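Long-range contacts in glutathione peroxidase (Schistosoma mansoni, PDB 2WGR), which catalyses the reduction of hydrogen peroxide by glutathione, forming glutathione disulfide and water: residues L26-G31 / Q97-S102; N73-Q78 / K131-K136; K116-R121 / G143-R148. All coordinates share one frame; numbering follows the deposited sequence. Where two conformers were deposited one is given.

Contact 1: residues L26-G31 / Q97-S102; sequences LEKYRG and QFDMFS
Leu-26 begins a short 3-10 turn whose side chains reach across to strand 99-100, an outermost strand of the thioredoxin-fold sheet; its CD2 reaches the Phe-101 ring at CE1, 4.4 Å away, in a loose apolar contact. Lys-28 turns its first torsion to place CG anti to the backbone N (chi1 169°), and from there the extended chain carries NZ across to Asp-99. That salt bridge is long, with Lys-28 NZ 3.7 Å from Asp-99 OD2. On the way Lys-28 CG lies over the centre of the Tyr-29 ring, covering one face of it. The Tyr-29 and Asp-99 side chains come from opposite directions, and the phenol gives its proton to the carboxylate, with Tyr-29 OH 2.6 Å from Asp-99 OD2. The acceptor lies at the edge of the phenol ring, near its plane, yet OH meets the carboxylate from above, 39° out of its plane. OD2 thus accepts the hydroxyl, with the ammonium group only at long salt-bridge range. Asp-99 itself is fixed by backbone bonds to Ile-67 and Ala-69 of strand 65-71, while Phe-101 stacks on Phe-70. The phenol oxygen also borders this second aromatic ring: Tyr-29 OH sits at the edge of Phe-101, 3.5 Å from CZ.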
loop_
_atom_site.group_PDB
_atom_site.type_symbol
_atom_site.label_atom_id
_atom_site.label_comp_id
_atom_site.label_asym_id
_atom_site.label_seq_id
_atom_site.Cartn_x
_atom_site.Cartn_y
_atom_site.Cartn_z
ATOM N N LEU A 26 1.641 -4.018 12.412
ATOM C CA LEU A 26 2.599 -4.065 11.280
ATOM C C LEU A 26 3.980 -4.561 11.696
ATOM O O LEU A 26 4.858 -4.727 10.848
ATOM C CB LEU A 26 2.687 -2.705 10.548
ATOM C CG LEU A 26 1.338 -2.216 9.975
ATOM C CD1 LEU A 26 1.557 -0.896 9.240
ATOM C CD2 LEU A 26 0.713 -3.245 9.054
ATOM N N GLU A 27 4.150 -4.812 13.003
ATOM C CA GLU A 27 5.312 -5.573 13.485
ATOM C C GLU A 27 5.480 -6.874 12.702
ATOM O O GLU A 27 6.608 -7.368 12.560
ATOM C CB GLU A 27 5.171 -5.849 14.980
ATOM C CG GLU A 27 6.225 -6.779 15.564
ATOM C CD GLU A 27 7.604 -6.170 15.614
ATOM O OE1 GLU A 27 7.713 -4.924 15.557
ATOM O OE2 GLU A 27 8.591 -6.952 15.703
ATOM N N LYS A 28 4.367 -7.412 12.193
ATOM C CA LYS A 28 4.355 -8.594 11.313
ATOM C C LYS A 28 5.424 -8.490 10.191
ATOM O O LYS A 28 6.016 -9.512 9.757
ATOM C CB LYS A 28 2.908 -8.766 10.748
ATOM C CG LYS A 28 2.693 -9.751 9.637
ATOM C CD LYS A 28 1.230 -9.844 9.217
ATOM C CE LYS A 28 1.192 -10.899 8.122
ATOM N NZ LYS A 28 -0.108 -11.053 7.462
ATOM N N TYR A 29 5.653 -7.260 9.727
ATOM C CA TYR A 29 6.489 -6.980 8.559
ATOM C C TYR A 29 7.949 -6.668 8.845
ATOM O O TYR A 29 8.723 -6.395 7.922
ATOM C CB TYR A 29 5.827 -5.879 7.712
ATOM C CG TYR A 29 4.452 -6.358 7.270
ATOM C CD1 TYR A 29 4.313 -7.384 6.322
ATOM C CD2 TYR A 29 3.297 -5.834 7.845
ATOM C CE1 TYR A 29 3.047 -7.847 5.943
ATOM C CE2 TYR A 29 2.033 -6.274 7.467
ATOM C CZ TYR A 29 1.908 -7.266 6.514
ATOM O OH TYR A 29 0.652 -7.707 6.164
ATOM N N ARG A 30 8.344 -6.781 10.119
ATOM C CA ARG A 30 9.720 -6.530 10.508
ATOM C C ARG A 30 10.725 -7.264 9.621
ATOM O O ARG A 30 10.628 -8.467 9.421
ATOM C CB ARG A 30 9.949 -6.894 11.988
ATOM C CG ARG A 30 11.427 -6.709 12.414
ATOM C CD ARG A 30 11.627 -6.842 13.932
ATOM N NE ARG A 30 10.823 -5.864 14.660
ATOM C CZ ARG A 30 11.155 -4.583 14.819
ATOM N NH1 ARG A 30 12.281 -4.092 14.289
ATOM N NH2 ARG A 30 10.334 -3.793 15.502
ATOM N N GLY A 31 11.681 -6.514 9.073
ATOM C CA GLY A 31 12.793 -7.110 8.325
ATOM C C GLY A 31 12.491 -7.333 6.854
ATOM O O GLY A 31 13.357 -7.794 6.103
ATOM N N GLN A 97 -2.647 -12.392 -3.916
ATOM C CA GLN A 97 -2.049 -13.158 -2.828
ATOM C C GLN A 97 -1.303 -12.309 -1.807
ATOM O O GLN A 97 -0.879 -12.845 -0.754
ATOM C CB GLN A 97 -1.129 -14.261 -3.360
ATOM C CG GLN A 97 -1.856 -15.254 -4.251
ATOM C CD GLN A 97 -3.007 -15.964 -3.544
ATOM O OE1 GLN A 97 -2.825 -16.577 -2.482
ATOM N NE2 GLN A 97 -4.200 -15.883 -4.133
ATOM N N PHE A 98 -1.118 -11.011 -2.112
ATOM C CA PHE A 98 -0.519 -10.093 -1.134
ATOM C C PHE A 98 -1.567 -9.660 -0.134
ATOM O O PHE A 98 -2.717 -10.119 -0.177
ATOM C CB PHE A 98 0.206 -8.917 -1.801
ATOM C CG PHE A 98 -0.625 -8.146 -2.816
ATOM C CD1 PHE A 98 -1.447 -7.095 -2.409
ATOM C CD2 PHE A 98 -0.553 -8.460 -4.177
ATOM C CE1 PHE A 98 -2.195 -6.351 -3.345
ATOM C CE2 PHE A 98 -1.284 -7.739 -5.118
ATOM C CZ PHE A 98 -2.126 -6.687 -4.694
ATOM N N ASP A 99 -1.177 -8.803 0.813
ATOM C CA ASP A 99 -2.057 -8.524 1.913
ATOM C C ASP A 99 -3.003 -7.359 1.674
ATOM O O ASP A 99 -2.569 -6.234 1.394
ATOM C CB ASP A 99 -1.239 -8.306 3.209
ATOM C CG ASP A 99 -0.459 -9.574 3.615
ATOM O OD1 ASP A 99 -0.967 -10.693 3.305
ATOM O OD2 ASP A 99 0.632 -9.476 4.252
ATOM N N MET A 100 -4.291 -7.667 1.837
ATOM C CA MET A 100 -5.376 -6.676 1.707
ATOM C C MET A 100 -5.881 -6.244 3.078
ATOM O O MET A 100 -6.008 -7.086 3.991
ATOM C CB MET A 100 -6.569 -7.301 0.973
ATOM C CG MET A 100 -6.327 -7.723 -0.479
ATOM S SD MET A 100 -5.982 -6.355 -1.628
ATOM C CE MET A 100 -7.475 -5.345 -1.442
ATOM N N PHE A 101 -6.195 -4.961 3.196
ATOM C CA PHE A 101 -6.622 -4.373 4.459
ATOM C C PHE A 101 -8.017 -3.811 4.358
ATOM O O PHE A 101 -8.579 -3.714 3.255
ATOM C CB PHE A 101 -5.613 -3.339 4.914
ATOM C CG PHE A 101 -4.296 -3.967 5.292
ATOM C CD1 PHE A 101 -4.027 -4.292 6.626
ATOM C CD2 PHE A 101 -3.368 -4.332 4.290
ATOM C CE1 PHE A 101 -2.807 -4.955 6.979
ATOM C CE2 PHE A 101 -2.141 -4.979 4.622
ATOM C CZ PHE A 101 -1.856 -5.279 5.965
ATOM N N SER A 102 -8.578 -3.465 5.513
ATOM C CA SER A 102 -9.902 -2.826 5.546
ATOM C C SER A 102 -9.779 -1.396 4.998
ATOM O O SER A 102 -8.689 -0.787 5.002
ATOM C CB SER A 102 -10.477 -2.838 6.974
ATOM O OG SER A 102 -11.082 -4.095 7.281
#

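Contact 2: residues N73-Q78 / K131-K136; sequences NQFGGQ and KWNFSK. With POP (pyrophosphate 2-), chain B.
Phe-75 and Asn-133 are joined by a water that several groups grip: it accepts from Phe-75 N at 3.0 Å and, weakly, from Gln-78 N, and it probably donates to Asn-133 OD1, also at 3.0 Å. A second water joins the same loops, donating to Gln-78 OE1 at 2.8 Å and accepting from Trp-132 NE1 at 2.9 Å; it lies in the plane of the indole, at its edge. Asn-133 ND2 comes within 2.8 Å of Gln-78 OE1, the two side chains crossing at about a right angle. Gln-78 also touches Ser-43, which replaces the native residue at the active site assigned by similarity. Gln-78, Trp-132 and Asn-133 probably correspond to the Gln, Trp and Asn that complete the catalytic tetrad of glutathione peroxidases.

Packing between the loops centres on Phe-75, whose CB stands over the six-membered ring of Trp-132, 3.6 Å from its centroid, in a CH-pi contact. The phenyl group turns its edge toward the indole face in an offset edge-to-face pair, planes at 60°. One phenyl face rests on the backbone of Trp-132, the opposite face on Gln-74 CB. Trp-132 CG is anti to the backbone N (chi1 -156°), and the ring reaches back to Gly-76, with Trp-132 CH2 3.5 Å from Gly-76 N. On either side of Trp-132 and Asn-133 in the chain, pyrophosphate O4 takes a nearly straight bond from Lys-131 N, 2.7 Å long, and another from Ser-135 OG, while Lys-131 NZ binds O1. The contact joins the loop between strand 65-71 and helix 83-94 to the loop leading into strand 136-139, both beside strand 33-39, where Asn-38 holds Trp-132 O.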
loop_
_atom_site.group_PDB
_atom_site.type_symbol
_atom_site.label_atom_id
_atom_site.label_comp_id
_atom_site.label_asym_id
_atom_site.label_seq_id
_atom_site.Cartn_x
_atom_site.Cartn_y
_atom_site.Cartn_z
ATOM N N ASN A 73 -11.784 5.210 -0.462
ATOM C CA ASN A 73 -12.895 5.728 -1.293
ATOM C C ASN A 73 -12.860 7.253 -1.506
ATOM O O ASN A 73 -13.871 7.868 -1.929
ATOM C CB ASN A 73 -14.246 5.261 -0.712
ATOM C CG ASN A 73 -15.411 5.443 -1.693
ATOM O OD1 ASN A 73 -15.279 5.162 -2.875
ATOM N ND2 ASN A 73 -16.564 5.877 -1.172
ATOM N N GLN A 74 -11.704 7.874 -1.250
ATOM C CA GLN A 74 -11.630 9.362 -1.268
ATOM C C GLN A 74 -11.375 9.965 -2.639
ATOM O O GLN A 74 -11.314 11.204 -2.769
ATOM C CB GLN A 74 -10.565 9.859 -0.289
ATOM C CG GLN A 74 -10.992 9.650 1.141
ATOM C CD GLN A 74 -9.985 10.184 2.127
ATOM O OE1 GLN A 74 -8.820 9.748 2.157
ATOM N NE2 GLN A 74 -10.416 11.152 2.931
ATOM N N PHE A 75 -11.215 9.111 -3.654
ATOM C CA PHE A 75 -10.824 9.601 -4.987
ATOM C C PHE A 75 -11.846 9.212 -6.036
ATOM O O PHE A 75 -11.819 8.116 -6.575
ATOM C CB PHE A 75 -9.403 9.138 -5.344
ATOM C CG PHE A 75 -8.416 9.439 -4.249
ATOM C CD1 PHE A 75 -7.928 10.741 -4.095
ATOM C CD2 PHE A 75 -7.998 8.438 -3.363
ATOM C CE1 PHE A 75 -7.037 11.064 -3.055
ATOM C CE2 PHE A 75 -7.111 8.736 -2.322
ATOM C CZ PHE A 75 -6.616 10.061 -2.168
ATOM N N GLY A 76 -12.778 10.127 -6.293
ATOM C CA GLY A 76 -13.859 9.841 -7.237
ATOM C C GLY A 76 -14.916 8.823 -6.781
ATOM O O GLY A 76 -15.732 8.363 -7.599
ATOM N N GLY A 77 -14.929 8.485 -5.490
ATOM C CA GLY A 77 -15.818 7.427 -4.969
ATOM C C GLY A 77 -15.610 6.094 -5.677
ATOM O O GLY A 77 -16.574 5.350 -5.961
ATOM N N GLN A 78 -14.342 5.752 -5.895
ATOM C CA GLN A 78 -14.019 4.568 -6.729
ATOM C C GLN A 78 -13.703 3.311 -5.919
ATOM O O GLN A 78 -13.315 2.278 -6.469
ATOM C CB GLN A 78 -12.902 4.934 -7.700
ATOM C CG GLN A 78 -13.465 5.888 -8.784
ATOM C CD GLN A 78 -12.420 6.474 -9.705
ATOM O OE1 GLN A 78 -11.227 6.260 -9.549
ATOM N NE2 GLN A 78 -12.890 7.259 -10.673
ATOM N N LYS A 131 -2.541 12.141 -3.887
ATOM C CA LYS A 131 -3.145 12.820 -5.060
ATOM C C LYS A 131 -4.297 12.090 -5.750
ATOM O O LYS A 131 -5.210 12.745 -6.293
ATOM C CB LYS A 131 -2.083 13.212 -6.102
ATOM C CG LYS A 131 -0.986 14.146 -5.589
ATOM C CD LYS A 131 -1.555 15.454 -4.975
ATOM C CE LYS A 131 -0.404 16.446 -4.683
ATOM N NZ LYS A 131 0.457 15.933 -3.548
ATOM N N TRP A 132 -4.257 10.748 -5.754
ATOM C CA TRP A 132 -5.282 9.958 -6.422
ATOM C C TRP A 132 -5.149 8.495 -5.947
ATOM O O TRP A 132 -4.334 8.198 -5.062
ATOM C CB TRP A 132 -5.182 10.084 -7.973
ATOM C CG TRP A 132 -6.473 9.786 -8.647
ATOM C CD1 TRP A 132 -6.739 8.750 -9.488
ATOM C CD2 TRP A 132 -7.730 10.481 -8.453
ATOM N NE1 TRP A 132 -8.086 8.771 -9.856
ATOM C CE2 TRP A 132 -8.702 9.816 -9.235
ATOM C CE3 TRP A 132 -8.114 11.597 -7.696
ATOM C CZ2 TRP A 132 -10.038 10.216 -9.268
ATOM C CZ3 TRP A 132 -9.451 12.009 -7.730
ATOM C CH2 TRP A 132 -10.391 11.313 -8.521
ATOM N N ASN A 133 -5.992 7.611 -6.478
ATOM C CA ASN A 133 -5.838 6.166 -6.238
ATOM C C ASN A 133 -4.455 5.679 -6.685
ATOM O O ASN A 133 -3.887 6.208 -7.650
ATOM C CB ASN A 133 -6.900 5.372 -6.989
ATOM C CG ASN A 133 -8.308 5.845 -6.694
ATOM O OD1 ASN A 133 -8.746 5.877 -5.541
ATOM N ND2 ASN A 133 -9.027 6.254 -7.763
ATOM N N PHE A 134 -3.937 4.691 -5.953
ATOM C CA PHE A 134 -2.719 3.962 -6.304
ATOM C C PHE A 134 -1.428 4.790 -6.188
ATOM O O PHE A 134 -0.490 4.574 -6.946
ATOM C CB PHE A 134 -2.829 3.262 -7.680
ATOM C CG PHE A 134 -3.961 2.263 -7.761
ATOM C CD1 PHE A 134 -3.833 1.025 -7.164
ATOM C CD2 PHE A 134 -5.156 2.577 -8.433
ATOM C CE1 PHE A 134 -4.887 0.061 -7.205
ATOM C CE2 PHE A 134 -6.194 1.660 -8.502
ATOM C CZ PHE A 134 -6.076 0.393 -7.885
ATOM N N SER A 135 -1.340 5.660 -5.178
ATOM C CA SER A 135 -0.038 6.206 -4.820
ATOM C C SER A 135 0.719 5.116 -4.068
ATOM O O SER A 135 0.104 4.235 -3.472
ATOM C CB SER A 135 -0.211 7.387 -3.873
ATOM O OG SER A 135 -1.005 8.360 -4.539
ATOM N N LYS A 136 2.046 5.186 -4.084
ATOM C CA LYS A 136 2.871 4.125 -3.468
ATOM C C LYS A 136 3.895 4.733 -2.525
ATOM O O LYS A 136 4.522 5.764 -2.825
ATOM C CB LYS A 136 3.614 3.316 -4.540
ATOM C CG LYS A 136 2.711 2.494 -5.498
ATOM C CD LYS A 136 2.381 3.264 -6.827
ATOM C CE LYS A 136 1.453 2.381 -7.660
ATOM N NZ LYS A 136 0.850 3.136 -8.818
HETATM P P1 POP B . 3.111 13.000 -5.246
HETATM O O1 POP B . 2.545 14.139 -4.421
HETATM O O2 POP B . 3.750 13.635 -6.468
HETATM O O3 POP B . 4.211 12.268 -4.496
HETATM O O POP B . 1.856 12.035 -5.583
HETATM P P2 POP B . 1.366 11.305 -4.233
HETATM O O4 POP B . -0.092 11.013 -4.204
HETATM O O5 POP B . 2.260 10.070 -4.042
HETATM O O6 POP B . 1.678 12.303 -3.146
HETATM O O HOH W 1 -11.364 6.204 -4.206
HETATM O O HOH W 2 -9.699 7.156 -11.708
#

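Contact 3: residues K116-R121 / G143-R148; sequences KFLKSR and GQPVKR. With POP (pyrophosphate 2-), chain B.
Helix 113-121 packs here across an outermost strand, 145-149, of the central sheet, and Pro-145 is the chief point of touch. The axes of the short segments 116-121 and 145-148 approach to 8.5 Å and cross steeply, at -78°. Pro-145 CG is 3.5 Å from Phe-117 CE1 and 3.7 Å from Leu-118 CD2, each of these side chains meeting the proline at about a right angle. Arg-121 bends at its second and third torsions, folding its guanidinium back so that Pro-145 CD lies over the centre of one face. The end of that group grips Gln-144 with two nitrogens: OE1 accepts from Arg-121 NH2 at 2.8 Å and from Arg-121 NH1 at 3.0 Å, lying in the guanidinium plane. A water links the same NH2 to Pro-145 O.

Past the proline the strand carries a classic beta bulge, Val-146 and Lys-147 both facing Leu-138 of the neighbouring strand in this thioredoxin-like sheet. Arg-148 then turns toward the helix, CG anti to the backbone N (chi1 179°) and the chain extended to NE. Lys-119 CG touches its NH1 at 4.0 Å, while Lys-119 NZ is taken by Val-106 O. Gln-122 O and Asn-128 O accept from Arg-148 NH1 and NH2, which steadies the guanidinium beside the pyrophosphate, whose O5 receives a fairly straight bond, 3.1 Å long, from Arg-148 NE.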
loop_
_atom_site.group_PDB
_atom_site.type_symbol
_atom_site.label_atom_id
_atom_site.label_comp_id
_atom_site.label_asym_id
_atom_site.label_seq_id
_atom_site.Cartn_x
_atom_site.Cartn_y
_atom_site.Cartn_z
ATOM N N LYS A 116 -0.874 9.252 7.999
ATOM C CA LYS A 116 -0.348 10.482 8.545
ATOM C C LYS A 116 1.187 10.372 8.706
ATOM O O LYS A 116 1.921 11.300 8.369
ATOM C CB LYS A 116 -1.051 10.785 9.877
ATOM C CG LYS A 116 -2.524 11.150 9.675
ATOM C CD LYS A 116 -3.124 11.657 10.989
ATOM C CE LYS A 116 -4.599 12.058 10.805
ATOM N NZ LYS A 116 -5.212 12.510 12.128
ATOM N N PHE A 117 1.653 9.216 9.195
ATOM C CA PHE A 117 3.093 8.923 9.365
ATOM C C PHE A 117 3.829 8.900 8.017
ATOM O O PHE A 117 4.845 9.606 7.803
ATOM C CB PHE A 117 3.257 7.599 10.136
ATOM C CG PHE A 117 4.691 7.136 10.237
ATOM C CD1 PHE A 117 5.099 6.009 9.542
ATOM C CD2 PHE A 117 5.626 7.859 10.982
ATOM C CE1 PHE A 117 6.433 5.571 9.589
ATOM C CE2 PHE A 117 6.964 7.445 11.055
ATOM C CZ PHE A 117 7.370 6.275 10.352
ATOM N N LEU A 118 3.283 8.130 7.080
ATOM C CA LEU A 118 3.905 8.010 5.761
ATOM C C LEU A 118 4.084 9.380 5.089
ATOM O O LEU A 118 5.150 9.695 4.548
ATOM C CB LEU A 118 3.059 7.097 4.861
ATOM C CG LEU A 118 3.073 5.600 5.262
ATOM C CD1 LEU A 118 2.023 4.852 4.411
ATOM C CD2 LEU A 118 4.486 4.961 5.077
ATOM N N LYS A 119 3.028 10.189 5.129
ATOM C CA LYS A 119 3.041 11.507 4.514
ATOM C C LYS A 119 3.999 12.481 5.212
ATOM O O LYS A 119 4.587 13.356 4.553
ATOM C CB LYS A 119 1.622 12.074 4.485
ATOM C CG LYS A 119 0.676 11.314 3.550
ATOM C CD LYS A 119 -0.691 11.995 3.434
ATOM C CE LYS A 119 -1.422 12.128 4.764
ATOM N NZ LYS A 119 -2.677 12.854 4.483
ATOM N N SER A 120 4.154 12.348 6.527
ATOM C CA SER A 120 5.091 13.201 7.243
ATOM C C SER A 120 6.521 12.891 6.784
ATOM O O SER A 120 7.317 13.804 6.521
ATOM C CB SER A 120 4.941 13.040 8.753
ATOM O OG SER A 120 5.736 13.991 9.440
ATOM N N ARG A 121 6.820 11.599 6.655
ATOM C CA ARG A 121 8.180 11.131 6.344
ATOM C C ARG A 121 8.559 11.284 4.891
ATOM O O ARG A 121 9.727 11.466 4.581
ATOM C CB ARG A 121 8.347 9.654 6.762
ATOM C CG ARG A 121 8.399 9.451 8.284
ATOM C CD ARG A 121 9.668 10.004 8.939
ATOM N NE ARG A 121 10.832 9.261 8.441
ATOM C CZ ARG A 121 11.307 8.141 8.993
ATOM N NH1 ARG A 121 10.796 7.678 10.126
ATOM N NH2 ARG A 121 12.340 7.513 8.429
ATOM N N GLY A 143 11.605 -0.514 8.709
ATOM C CA GLY A 143 10.284 0.106 8.874
ATOM C C GLY A 143 10.286 1.595 8.550
ATOM O O GLY A 143 9.344 2.315 8.906
ATOM N N GLN A 144 11.342 2.051 7.876
ATOM C CA GLN A 144 11.469 3.471 7.548
ATOM C C GLN A 144 10.917 3.791 6.150
ATOM O O GLN A 144 11.380 3.206 5.161
ATOM C CB GLN A 144 12.932 3.908 7.598
ATOM C CG GLN A 144 13.683 3.554 8.915
ATOM C CD GLN A 144 12.991 4.121 10.106
ATOM O OE1 GLN A 144 12.772 5.364 10.223
ATOM N NE2 GLN A 144 12.654 3.229 11.065
ATOM N N PRO A 145 9.956 4.741 6.052
ATOM C CA PRO A 145 9.495 5.155 4.707
ATOM C C PRO A 145 10.632 5.922 4.009
ATOM O O PRO A 145 11.162 6.893 4.581
ATOM C CB PRO A 145 8.302 6.089 5.002
ATOM C CG PRO A 145 7.885 5.753 6.430
ATOM C CD PRO A 145 9.200 5.390 7.132
ATOM N N VAL A 146 11.035 5.458 2.827
ATOM C CA VAL A 146 12.195 6.016 2.123
ATOM C C VAL A 146 11.905 6.625 0.746
ATOM O O VAL A 146 12.735 7.386 0.228
ATOM C CB VAL A 146 13.352 4.975 1.980
ATOM C CG1 VAL A 146 13.974 4.700 3.355
ATOM C CG2 VAL A 146 12.877 3.685 1.328
ATOM N N LYS A 147 10.740 6.330 0.193
ATOM C CA LYS A 147 10.336 6.882 -1.106
ATOM C C LYS A 147 8.826 6.934 -1.264
ATOM O O LYS A 147 8.111 6.122 -0.682
ATOM C CB LYS A 147 10.970 6.120 -2.285
ATOM C CG LYS A 147 11.062 7.013 -3.558
ATOM C CD LYS A 147 12.307 6.699 -4.416
ATOM C CE LYS A 147 12.168 7.296 -5.829
ATOM N NZ LYS A 147 13.198 6.753 -6.791
ATOM N N ARG A 148 8.374 7.919 -2.049
ATOM C CA ARG A 148 6.962 8.085 -2.346
ATOM C C ARG A 148 6.858 8.233 -3.862
ATOM O O ARG A 148 7.730 8.872 -4.462
ATOM C CB ARG A 148 6.494 9.359 -1.692
ATOM C CG ARG A 148 5.031 9.662 -1.961
ATOM C CD ARG A 148 4.606 10.815 -1.083
ATOM N NE ARG A 148 3.286 11.357 -1.453
ATOM C CZ ARG A 148 2.578 12.177 -0.681
ATOM N NH1 ARG A 148 2.980 12.477 0.543
ATOM N NH2 ARG A 148 1.418 12.661 -1.124
HETATM P P1 POP B . 3.111 13.000 -5.246
HETATM O O1 POP B . 2.545 14.139 -4.421
HETATM O O2 POP B . 3.750 13.635 -6.468
HETATM O O3 POP B . 4.211 12.268 -4.496
HETATM O O POP B . 1.856 12.035 -5.583
HETATM P P2 POP B . 1.366 11.305 -4.233
HETATM O O4 POP B . -0.092 11.013 -4.204
HETATM O O5 POP B . 2.260 10.070 -4.042
HETATM O O6 POP B . 1.678 12.303 -3.146
HETATM O O HOH W 3 13.749 7.333 5.928
#

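From the N terminus, the turn after strand 23-25 opens contact 1, which closes at strand 99-100 over a loop of 65 residues holding strands 33-39 and 65-71 and helices 46-60 and 83-94. Contact 2 opens inside that loop and closes beyond it, tying the loop after strand 65-71 to the loop before strand 136-139, so the two cross without touching, about 8 Å apart at their nearest atoms and on opposite sides of the chain's centre. Contact 3 starts on helix 113-121, inside the span of contact 2, and ends on strand 145-149, crossing contact 2 but following contact 1 in series. Contacts 2 and 3 meet at the pyrophosphate, which Lys-131 and Arg-148 both bind.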